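Local coordinates for protein thioredoxin (TrxA-1) (Sulfolobus solfataricus, PDB 3TCO) that probably reduces protein disulfides through a redox-active cysteine pair, as other thioredoxins do, at residues V24-W29 and L80-G85. Residues are numbered along the deposited sequence; the frame is centred on the assembly and turned at random.
Sequences VLVDCW and LIFVNG. With EDO (1,2-ethanediol), chain E.
Val26 and Phe82 meet on one face of the sheet: methyl CG2 of Val26 comes up obliquely to the ring, 3.9 Å from Phe82 CE1. In Phe82 chi1 (-65°) puts CG anti to the carbonyl carbon, and chi2 near 87° then turns the ring so that its edge meets Val24 O, which lies near its plane, 3.7 Å from Phe82 CD1. The same ring meets Tyr71 edge-to-face. On the same face Val26 CB sits 4.0 Å from Leu80 CB, and further along Cys28 SG touches Leu80 CD1 at 4.0 Å. The other face carries Leu25 and Ile81, CG of the first 4.4 Å from CG1 of the second. Between the two faces the backbones run antiparallel. Val24 and Phe82 exchange two N-H...O bonds, as do Val26 and Leu80, while Leu25 and Ile81 form the non-hydrogen-bonded pair between them, where Leu25 CA packs 3.3 Å from Leu80 O in a CA-H...O contact. An alanine in place of Phe82 would probably open a gap beside Val26 CG2 and leave Tyr71 without its ring partner. These are two central strands of the thioredoxin fold, with strand 55-60 on the far side of 24-29 and strand 86-92 beyond 80-83. Helix 14-20 covers Val24, Val26 and Phe82 through Phe14, Val17 and Ile18; across the sheet, helices 34-49 and 97-107 pack on Leu25, and the latter also on Ile81.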
loop_
_atom_site.group_PDB
_atom_site.type_symbol
_atom_site.label_atom_id
_atom_site.label_comp_id
_atom_site.label_asym_id
_atom_site.label_seq_id
_atom_site.Cartn_x
_atom_site.Cartn_y
_atom_site.Cartn_z
ATOM N N VAL A 24 1.046 -5.821 -5.764
ATOM C CA VAL A 24 0.098 -4.861 -5.223
ATOM C C VAL A 24 0.574 -4.388 -3.857
ATOM O O VAL A 24 0.864 -5.203 -2.975
ATOM C CB VAL A 24 -1.312 -5.474 -5.049
ATOM C CG1 VAL A 24 -2.274 -4.413 -4.502
ATOM C CG2 VAL A 24 -1.844 -6.001 -6.396
ATOM N N LEU A 25 0.682 -3.072 -3.701
ATOM C CA LEU A 25 1.092 -2.478 -2.432
ATOM C C LEU A 25 -0.141 -1.842 -1.825
ATOM O O LEU A 25 -1.040 -1.402 -2.541
ATOM C CB LEU A 25 2.183 -1.414 -2.634
ATOM C CG LEU A 25 3.534 -1.929 -3.142
ATOM C CD1 LEU A 25 3.532 -1.963 -4.673
ATOM C CD2 LEU A 25 4.642 -1.008 -2.648
ATOM N N VAL A 26 -0.185 -1.787 -0.501
ATOM C CA VAL A 26 -1.338 -1.209 0.173
ATOM C C VAL A 26 -0.893 -0.281 1.290
ATOM O O VAL A 26 -0.401 -0.740 2.318
ATOM C CB VAL A 26 -2.253 -2.311 0.788
ATOM C CG1 VAL A 26 -3.525 -1.666 1.356
ATOM C CG2 VAL A 26 -2.609 -3.359 -0.259
ATOM N N ASP A 27 -1.045 1.020 1.070
ATOM C CA ASP A 27 -0.677 2.020 2.069
ATOM C C ASP A 27 -1.877 2.151 3.022
ATOM O O ASP A 27 -2.927 2.652 2.642
ATOM C CB ASP A 27 -0.364 3.361 1.379
ATOM C CG ASP A 27 -0.242 4.532 2.364
ATOM O OD1 ASP A 27 -0.005 4.313 3.566
ATOM O OD2 ASP A 27 -0.373 5.682 1.919
ATOM N N CYS A 28 -1.724 1.626 4.233
ATOM C CA CYS A 28 -2.773 1.688 5.249
ATOM C C CYS A 28 -2.566 3.025 5.967
ATOM O O CYS A 28 -1.519 3.264 6.582
ATOM C CB CYS A 28 -2.624 0.496 6.191
ATOM S SG CYS A 28 -2.773 -1.118 5.316
ATOM N N TRP A 29 -3.563 3.903 5.878
ATOM C CA TRP A 29 -3.445 5.246 6.441
ATOM C C TRP A 29 -4.726 5.774 7.082
ATOM O O TRP A 29 -5.747 5.100 7.115
ATOM C CB TRP A 29 -3.077 6.211 5.320
ATOM C CG TRP A 29 -4.219 6.339 4.333
ATOM C CD1 TRP A 29 -4.673 5.375 3.478
ATOM C CD2 TRP A 29 -5.102 7.459 4.176
ATOM N NE1 TRP A 29 -5.787 5.821 2.804
ATOM C CE2 TRP A 29 -6.073 7.096 3.212
ATOM C CE3 TRP A 29 -5.170 8.731 4.760
ATOM C CZ2 TRP A 29 -7.101 7.961 2.814
ATOM C CZ3 TRP A 29 -6.194 9.595 4.367
ATOM C CH2 TRP A 29 -7.147 9.202 3.399
ATOM N N LEU A 80 1.506 -2.849 3.174
ATOM C CA LEU A 80 1.450 -4.283 2.923
ATOM C C LEU A 80 1.949 -4.494 1.504
ATOM O O LEU A 80 1.689 -3.660 0.627
ATOM C CB LEU A 80 0.006 -4.779 2.999
ATOM C CG LEU A 80 -0.759 -4.447 4.287
ATOM C CD1 LEU A 80 -2.226 -4.893 4.141
ATOM C CD2 LEU A 80 -0.074 -5.136 5.462
ATOM N N ILE A 81 2.666 -5.589 1.279
ATOM C CA ILE A 81 3.140 -5.895 -0.062
ATOM C C ILE A 81 2.698 -7.303 -0.461
ATOM O O ILE A 81 3.001 -8.291 0.220
ATOM C CB ILE A 81 4.671 -5.772 -0.171
ATOM C CG1 ILE A 81 5.081 -4.338 0.226
ATOM C CG2 ILE A 81 5.115 -6.101 -1.617
ATOM C CD1 ILE A 81 6.538 -4.067 0.162
ATOM N N PHE A 82 1.965 -7.376 -1.566
ATOM C CA PHE A 82 1.451 -8.649 -2.068
ATOM C C PHE A 82 2.057 -8.982 -3.416
ATOM O O PHE A 82 2.113 -8.124 -4.294
ATOM C CB PHE A 82 -0.067 -8.590 -2.250
ATOM C CG PHE A 82 -0.835 -8.425 -0.966
ATOM C CD1 PHE A 82 -1.080 -7.156 -0.437
ATOM C CD2 PHE A 82 -1.315 -9.541 -0.288
ATOM C CE1 PHE A 82 -1.804 -7.002 0.762
ATOM C CE2 PHE A 82 -2.037 -9.396 0.917
ATOM C CZ PHE A 82 -2.277 -8.126 1.431
ATOM N N VAL A 83 2.486 -10.230 -3.582
ATOM C CA VAL A 83 3.052 -10.685 -4.846
ATOM C C VAL A 83 2.377 -12.013 -5.176
ATOM O O VAL A 83 2.360 -12.932 -4.361
ATOM C CB VAL A 83 4.594 -10.861 -4.753
ATOM C CG1 VAL A 83 5.145 -11.475 -6.058
ATOM C CG2 VAL A 83 5.253 -9.506 -4.504
ATOM N N ASN A 84 1.818 -12.101 -6.376
ATOM C CA ASN A 84 1.108 -13.301 -6.806
ATOM C C ASN A 84 0.005 -13.672 -5.820
ATOM O O ASN A 84 -0.188 -14.844 -5.488
ATOM C CB ASN A 84 2.071 -14.479 -7.002
ATOM C CG ASN A 84 3.055 -14.233 -8.129
ATOM O OD1 ASN A 84 2.676 -13.716 -9.183
ATOM N ND2 ASN A 84 4.318 -14.599 -7.920
ATOM N N GLY A 85 -0.704 -12.647 -5.355
ATOM C CA GLY A 85 -1.827 -12.833 -4.448
ATOM C C GLY A 85 -1.532 -13.172 -3.001
ATOM O O GLY A 85 -2.461 -13.446 -2.242
HETATM C C1 EDO E . 4.483 -15.457 -3.309
HETATM O O1 EDO E . 3.192 -15.273 -3.894
HETATM C C2 EDO E . 5.549 -14.907 -4.256
HETATM O O2 EDO E . 5.463 -15.595 -5.508
#